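PDB 4TX8: probable chitinase A from Chromobacterium violaceum, which probably hydrolyses chitin as a family 18 glycoside hydrolase (endochitinase), and carries a carbohydrate-binding module alongside its catalytic barrel. Local coordinates for residues R411-A414 with A415-Q419; V102-A105 with K106-V110. All coordinates share one frame; numbering follows the deposited sequence.

Contact 2 (102-110) leads into strand 108-114, the first strand of the barrel, and contact 1 (411-419) lies on helix 410-417, the last helix of the model, which packs against the beginning of that strand; the two contacts meet. Their centres are about 13 Å apart, and Leu417 joins them: its CD1 lies 3.4 Å from Ala108 O and 3.7 Å from Leu109 N. Both contacts lie away from the calcium and magnesium sites. The bound N-acetylglucosamine sits by the N-terminal module, and the side chain of Arg411 in contact 1 comes within about 6 Å of it.

Contact 1. Residues R411-A414 with A415-Q419; sequences RPVA and ASLRQ
Arg411 starts the pattern by accepting the N-H of Ala415 at its carbonyl, with Ala415 N 3.3 Å from Arg411 O. The same oxygen takes a second bond from a water, whose other partner is Arg418 NH1 (3.2 Å from the water), so one solvent molecule bridges the first turn to the far end. The Arg411 side chain itself points off the helix and gives its NH1 to Asn45 O. Pro412 has no N-H to offer, which costs nothing in the first turn of a helix; its carbonyl O receives Ser416 N at 3.0 Å. Val413 makes the straightest of these bonds, Leu417 N to Val413 O at 2.9 Å with an N-H...O angle of 169°. On the same side, Val413 CG1 and Leu417 CD1 lie alongside each other, 4.2 Å apart, and both residues pack on helix 363-375. At Ala414 the bond bends: Arg418 N still reaches Ala414 O at 2.9 Å, but the N-H...O angle falls to 136° where the helix ends. Arg418 then folds back over its own acceptor. A bend at chi3 (-64°) lays the flat guanidinium across Ala414 O, which sits 3.8 Å from the plane beneath its centre, while Arg418 NH2 rests 3.5 Å from Ala414 CB. The water lies at the guanidinium edge, and a salt bridge from NH2 to Asp132 fixes the rotation of the group. This is a short, two-turn amphipathic helix in the outer helical layer of a TIM barrel, ending at Leu417.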
ATOM      1  N   ARG A 411       7.092  12.797  -3.844  1.00 26.89           N
ATOM      2  CA  ARG A 411       7.537  13.744  -4.867  1.00 29.46           C
ATOM      3  C   ARG A 411       8.550  13.125  -5.843  1.00 30.17           C
ATOM      4  O   ARG A 411       8.319  13.151  -7.051  1.00 29.98           O
ATOM      5  CB  ARG A 411       8.115  15.016  -4.227  1.00 32.52           C
ATOM      6  CG  ARG A 411       7.064  15.997  -3.736  1.00 36.54           C
ATOM      7  CD  ARG A 411       7.700  17.196  -3.048  1.00 40.01           C
ATOM      8  NE  ARG A 411       6.694  18.145  -2.577  1.00 45.68           N
ATOM      9  CZ  ARG A 411       6.951  19.177  -1.779  1.00 51.02           C
ATOM     10  NH1 ARG A 411       8.187  19.399  -1.350  1.00 50.03           N
ATOM     11  NH2 ARG A 411       5.968  19.987  -1.405  1.00 51.11           N
ATOM     12  N   PRO A 412       9.665  12.557  -5.339  1.00 29.82           N
ATOM     13  CA  PRO A 412      10.588  12.026  -6.350  1.00 29.03           C
ATOM     14  C   PRO A 412      10.097  10.737  -7.009  1.00 29.21           C
ATOM     15  O   PRO A 412      10.402  10.510  -8.179  1.00 29.55           O
ATOM     16  CB  PRO A 412      11.875  11.773  -5.556  1.00 25.64           C
ATOM     17  CG  PRO A 412      11.417  11.566  -4.154  1.00 27.32           C
ATOM     18  CD  PRO A 412      10.224  12.456  -3.976  1.00 26.68           C
ATOM     19  N   VAL A 413       9.345   9.915  -6.285  1.00 27.89           N
ATOM     20  CA  VAL A 413       8.899   8.641  -6.841  1.00 27.26           C
ATOM     21  C   VAL A 413       7.824   8.850  -7.914  1.00 29.13           C
ATOM     22  O   VAL A 413       7.851   8.193  -8.955  1.00 29.13           O
ATOM     23  CB  VAL A 413       8.383   7.695  -5.742  1.00 26.70           C
ATOM     24  CG1 VAL A 413       7.684   6.489  -6.349  1.00 22.98           C
ATOM     25  CG2 VAL A 413       9.545   7.245  -4.858  1.00 22.37           C
ATOM     26  N   ALA A 414       6.897   9.776  -7.680  1.00 24.49           N
ATOM     27  CA  ALA A 414       5.908  10.111  -8.703  1.00 26.15           C
ATOM     28  C   ALA A 414       6.595  10.660  -9.949  1.00 30.51           C
ATOM     29  O   ALA A 414       6.182  10.363 -11.068  1.00 31.33           O
ATOM     30  CB  ALA A 414       4.891  11.112  -8.179  1.00 23.07           C
ATOM     31  N   ALA A 415       7.643  11.455  -9.751  1.00 30.29           N
ATOM     32  CA  ALA A 415       8.407  11.997 -10.870  1.00 31.08           C
ATOM     33  C   ALA A 415       9.048  10.875 -11.683  1.00 29.42           C
ATOM     34  O   ALA A 415       9.062  10.923 -12.912  1.00 30.49           O
ATOM     35  CB  ALA A 415       9.468  12.968 -10.375  1.00 33.04           C
ATOM     36  N   SER A 416       9.569   9.865 -10.991  1.00 28.24           N
ATOM     37  CA  SER A 416      10.175   8.711 -11.649  1.00 30.39           C
ATOM     38  C   SER A 416       9.142   7.920 -12.447  1.00 31.80           C
ATOM     39  O   SER A 416       9.383   7.556 -13.598  1.00 34.01           O
ATOM     40  CB  SER A 416      10.852   7.804 -10.622  1.00 28.95           C
ATOM     41  OG  SER A 416      11.933   8.470  -9.991  1.00 34.67           O
ATOM     42  N   LEU A 417       7.995   7.657 -11.829  1.00 30.68           N
ATOM     43  CA  LEU A 417       6.896   6.970 -12.504  1.00 31.93           C
ATOM     44  C   LEU A 417       6.434   7.745 -13.735  1.00 36.44           C
ATOM     45  O   LEU A 417       6.051   7.165 -14.750  1.00 38.71           O
ATOM     46  CB  LEU A 417       5.723   6.772 -11.540  1.00 28.12           C
ATOM     47  CG  LEU A 417       5.928   5.732 -10.438  1.00 27.58           C
ATOM     48  CD1 LEU A 417       4.876   5.880  -9.355  1.00 25.40           C
ATOM     49  CD2 LEU A 417       5.888   4.330 -11.033  1.00 26.74           C
ATOM     50  N   ARG A 418       6.499   9.068 -13.626  1.00 38.92           N
ATOM     51  CA  ARG A 418       6.020   9.995 -14.644  1.00 41.99           C
ATOM     52  C   ARG A 418       7.010  10.128 -15.808  1.00 46.80           C
ATOM     53  O   ARG A 418       6.757  10.865 -16.764  1.00 50.61           O
ATOM     54  CB  ARG A 418       5.767  11.358 -13.987  1.00 42.20           C
ATOM     55  CG  ARG A 418       4.926  12.330 -14.768  1.00 46.11           C
ATOM     56  CD  ARG A 418       4.705  13.599 -13.960  1.00 46.79           C
ATOM     57  NE  ARG A 418       3.931  13.338 -12.750  1.00 46.84           N
ATOM     58  CZ  ARG A 418       4.337  13.634 -11.521  1.00 48.47           C
ATOM     59  NH1 ARG A 418       5.518  14.209 -11.324  1.00 46.30           N
ATOM     60  NH2 ARG A 418       3.555  13.358 -10.484  1.00 45.92           N
ATOM     61  N   GLN A 419       8.125   9.402 -15.705  1.00 52.04           N
ATOM     62  CA  GLN A 419       9.275   9.498 -16.610  1.00 60.55           C
ATOM     63  C   GLN A 419       9.951  10.849 -16.471  1.00 65.61           C
ATOM     64  O   GLN A 419      10.959  10.978 -15.779  1.00 66.96           O
ATOM     65  CB  GLN A 419       8.867   9.262 -18.069  1.00 68.87           C
ATOM     66  CG  GLN A 419       8.081   7.982 -18.302  1.00 75.18           C
ATOM     67  CD  GLN A 419       8.854   6.754 -17.888  1.00 78.65           C
ATOM     68  OE1 GLN A 419      10.080   6.704 -18.001  1.00 82.32           O
ATOM     69  NE2 GLN A 419       8.140   5.750 -17.402  1.00 77.09           N
TER
HETATM   70  O   HOH W   1       6.328  14.848  -8.321  1.00 42.56           O

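Contact 2. Residues V102-A105 with K106-V110; sequences VPFA and KHALV
Ala105 and Ala108 form the close part of this contact: their CB atoms stand 4.0 Å apart across a tight turn, and Ala108 CB also comes to 3.5 Å from Ala105 O. The chain turns so tightly here that Ala105 CA and Ala108 CA are 5.0 Å apart, which brings the two methyls together. Phe104 completes the apolar cluster from a little farther off. With chi1 at 63° CG sits between the backbone N and the carbonyl carbon, and the ring leaves roughly crosswise to the chain; CE2 approaches Ala108 CB obliquely at 4.3 Å. The ring is well held by neighbours: Arg392 makes a cation-pi contact with it, Tyr251 meets it edge-to-face, and Val102 O lies in its plane at the edge.

The apex of the turn is different. Lys106 stands out from the surface with its chain fully extended, CG anti to the backbone N (chi1 -177°), and meets Ala105 mainly through its CB, 3.7 Å from Ala105 C. Its CG lies over one face of the adjoining His107 ring, 4.0 Å above the plane, an aliphatic lid on the imidazole. The far end of His107 is held by a hydrogen bond from NE2 to Pro389 O, consistent with a proton on that nitrogen.

Side chain to side chain, the contact between the segments is apolar, while several backbone groups pair outside it: Ala105 O takes Arg392 NH1, and Ala108 bonds to the backbone of Arg392 and Val394 as strand 108-114 joins the parallel barrel sheet. The chemistry is consistent with a turn held by methyl packing and by hydrogen bonds to neighbouring strands and loops, with none between its own two halves.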
ATOM      1  N   VAL A 102      -9.730  -2.721 -14.584  1.00 64.79           N
ATOM      2  CA  VAL A 102     -10.256  -1.380 -14.383  1.00 59.66           C
ATOM      3  C   VAL A 102      -9.189  -0.362 -14.778  1.00 52.98           C
ATOM      4  O   VAL A 102      -8.018  -0.533 -14.443  1.00 50.51           O
ATOM      5  CB  VAL A 102     -10.671  -1.165 -12.917  1.00 61.30           C
ATOM      6  CG1 VAL A 102     -11.539   0.075 -12.775  1.00 62.19           C
ATOM      7  CG2 VAL A 102     -11.403  -2.390 -12.406  1.00 63.11           C
ATOM      8  N   PRO A 103      -9.582   0.687 -15.514  1.00 50.35           N
ATOM      9  CA  PRO A 103      -8.610   1.702 -15.935  1.00 47.49           C
ATOM     10  C   PRO A 103      -8.116   2.579 -14.785  1.00 43.96           C
ATOM     11  O   PRO A 103      -8.916   3.258 -14.147  1.00 45.49           O
ATOM     12  CB  PRO A 103      -9.396   2.545 -16.950  1.00 50.50           C
ATOM     13  CG  PRO A 103     -10.554   1.687 -17.364  1.00 52.00           C
ATOM     14  CD  PRO A 103     -10.894   0.883 -16.151  1.00 52.81           C
ATOM     15  N   PHE A 104      -6.814   2.551 -14.521  1.00 36.57           N
ATOM     16  CA  PHE A 104      -6.202   3.516 -13.609  1.00 34.06           C
ATOM     17  C   PHE A 104      -4.760   3.760 -14.051  1.00 33.56           C
ATOM     18  O   PHE A 104      -4.310   3.153 -15.022  1.00 33.80           O
ATOM     19  CB  PHE A 104      -6.297   3.050 -12.144  1.00 27.30           C
ATOM     20  CG  PHE A 104      -5.567   1.766 -11.838  1.00 26.25           C
ATOM     21  CD1 PHE A 104      -6.053   0.544 -12.276  1.00 29.02           C
ATOM     22  CD2 PHE A 104      -4.414   1.783 -11.066  1.00 27.11           C
ATOM     23  CE1 PHE A 104      -5.387  -0.633 -11.976  1.00 28.79           C
ATOM     24  CE2 PHE A 104      -3.744   0.610 -10.758  1.00 27.12           C
ATOM     25  CZ  PHE A 104      -4.229  -0.599 -11.215  1.00 30.91           C
ATOM     26  N   ALA A 105      -4.059   4.665 -13.367  1.00 27.36           N
ATOM     27  CA  ALA A 105      -2.748   5.145 -13.821  1.00 30.92           C
ATOM     28  C   ALA A 105      -1.826   4.009 -14.252  1.00 29.66           C
ATOM     29  O   ALA A 105      -1.556   3.092 -13.475  1.00 30.37           O
ATOM     30  CB  ALA A 105      -2.081   5.979 -12.729  1.00 24.69           C
ATOM     31  N   LYS A 106      -1.372   4.072 -15.503  1.00 30.45           N
ATOM     32  CA  LYS A 106      -0.512   3.042 -16.082  1.00 31.65           C
ATOM     33  C   LYS A 106       0.700   2.787 -15.196  1.00 31.82           C
ATOM     34  O   LYS A 106       1.038   1.642 -14.900  1.00 31.83           O
ATOM     35  CB  LYS A 106      -0.061   3.445 -17.489  1.00 35.14           C
ATOM     36  CG  LYS A 106       0.784   2.392 -18.193  1.00 39.91           C
ATOM     37  CD  LYS A 106       1.281   2.885 -19.545  1.00 43.78           C
ATOM     38  CE  LYS A 106       2.087   1.812 -20.266  1.00 46.68           C
ATOM     39  NZ  LYS A 106       2.707   2.322 -21.524  1.00 49.66           N
ATOM     40  N   HIS A 107       1.343   3.866 -14.767  1.00 28.07           N
ATOM     41  CA  HIS A 107       2.424   3.772 -13.800  1.00 29.09           C
ATOM     42  C   HIS A 107       1.986   4.488 -12.532  1.00 29.01           C
ATOM     43  O   HIS A 107       2.079   5.710 -12.426  1.00 30.07           O
ATOM     44  CB  HIS A 107       3.712   4.356 -14.374  1.00 29.31           C
ATOM     45  CG  HIS A 107       4.131   3.714 -15.657  1.00 33.84           C
ATOM     46  ND1 HIS A 107       4.404   4.435 -16.800  1.00 36.92           N
ATOM     47  CD2 HIS A 107       4.301   2.411 -15.986  1.00 34.08           C
ATOM     48  CE1 HIS A 107       4.733   3.606 -17.774  1.00 37.02           C
ATOM     49  NE2 HIS A 107       4.678   2.371 -17.307  1.00 37.49           N
ATOM     50  N   ALA A 108       1.497   3.707 -11.577  1.00 27.88           N
ATOM     51  CA  ALA A 108       0.767   4.250 -10.441  1.00 26.34           C
ATOM     52  C   ALA A 108       1.604   4.359  -9.175  1.00 27.45           C
ATOM     53  O   ALA A 108       2.482   3.531  -8.920  1.00 27.82           O
ATOM     54  CB  ALA A 108      -0.469   3.397 -10.171  1.00 22.04           C
ATOM     55  N   LEU A 109       1.324   5.397  -8.395  1.00 26.37           N
ATOM     56  CA  LEU A 109       1.801   5.494  -7.024  1.00 24.11           C
ATOM     57  C   LEU A 109       0.619   5.176  -6.117  1.00 24.14           C
ATOM     58  O   LEU A 109      -0.372   5.909  -6.096  1.00 21.05           O
ATOM     59  CB  LEU A 109       2.362   6.886  -6.717  1.00 25.75           C
ATOM     60  CG  LEU A 109       3.478   7.051  -5.671  1.00 29.71           C
ATOM     61  CD1 LEU A 109       3.347   8.387  -4.950  1.00 26.51           C
ATOM     62  CD2 LEU A 109       3.556   5.902  -4.670  1.00 25.54           C
ATOM     63  N   VAL A 110       0.724   4.072  -5.384  1.00 24.20           N
ATOM     64  CA  VAL A 110      -0.328   3.626  -4.482  1.00 21.64           C
ATOM     65  C   VAL A 110       0.084   3.908  -3.043  1.00 23.36           C
ATOM     66  O   VAL A 110       1.208   3.599  -2.651  1.00 23.71           O
ATOM     67  CB  VAL A 110      -0.614   2.117  -4.650  1.00 21.61           C
ATOM     68  CG1 VAL A 110      -1.682   1.657  -3.667  1.00 19.28           C
ATOM     69  CG2 VAL A 110      -1.021   1.805  -6.086  1.00 22.83           C
TER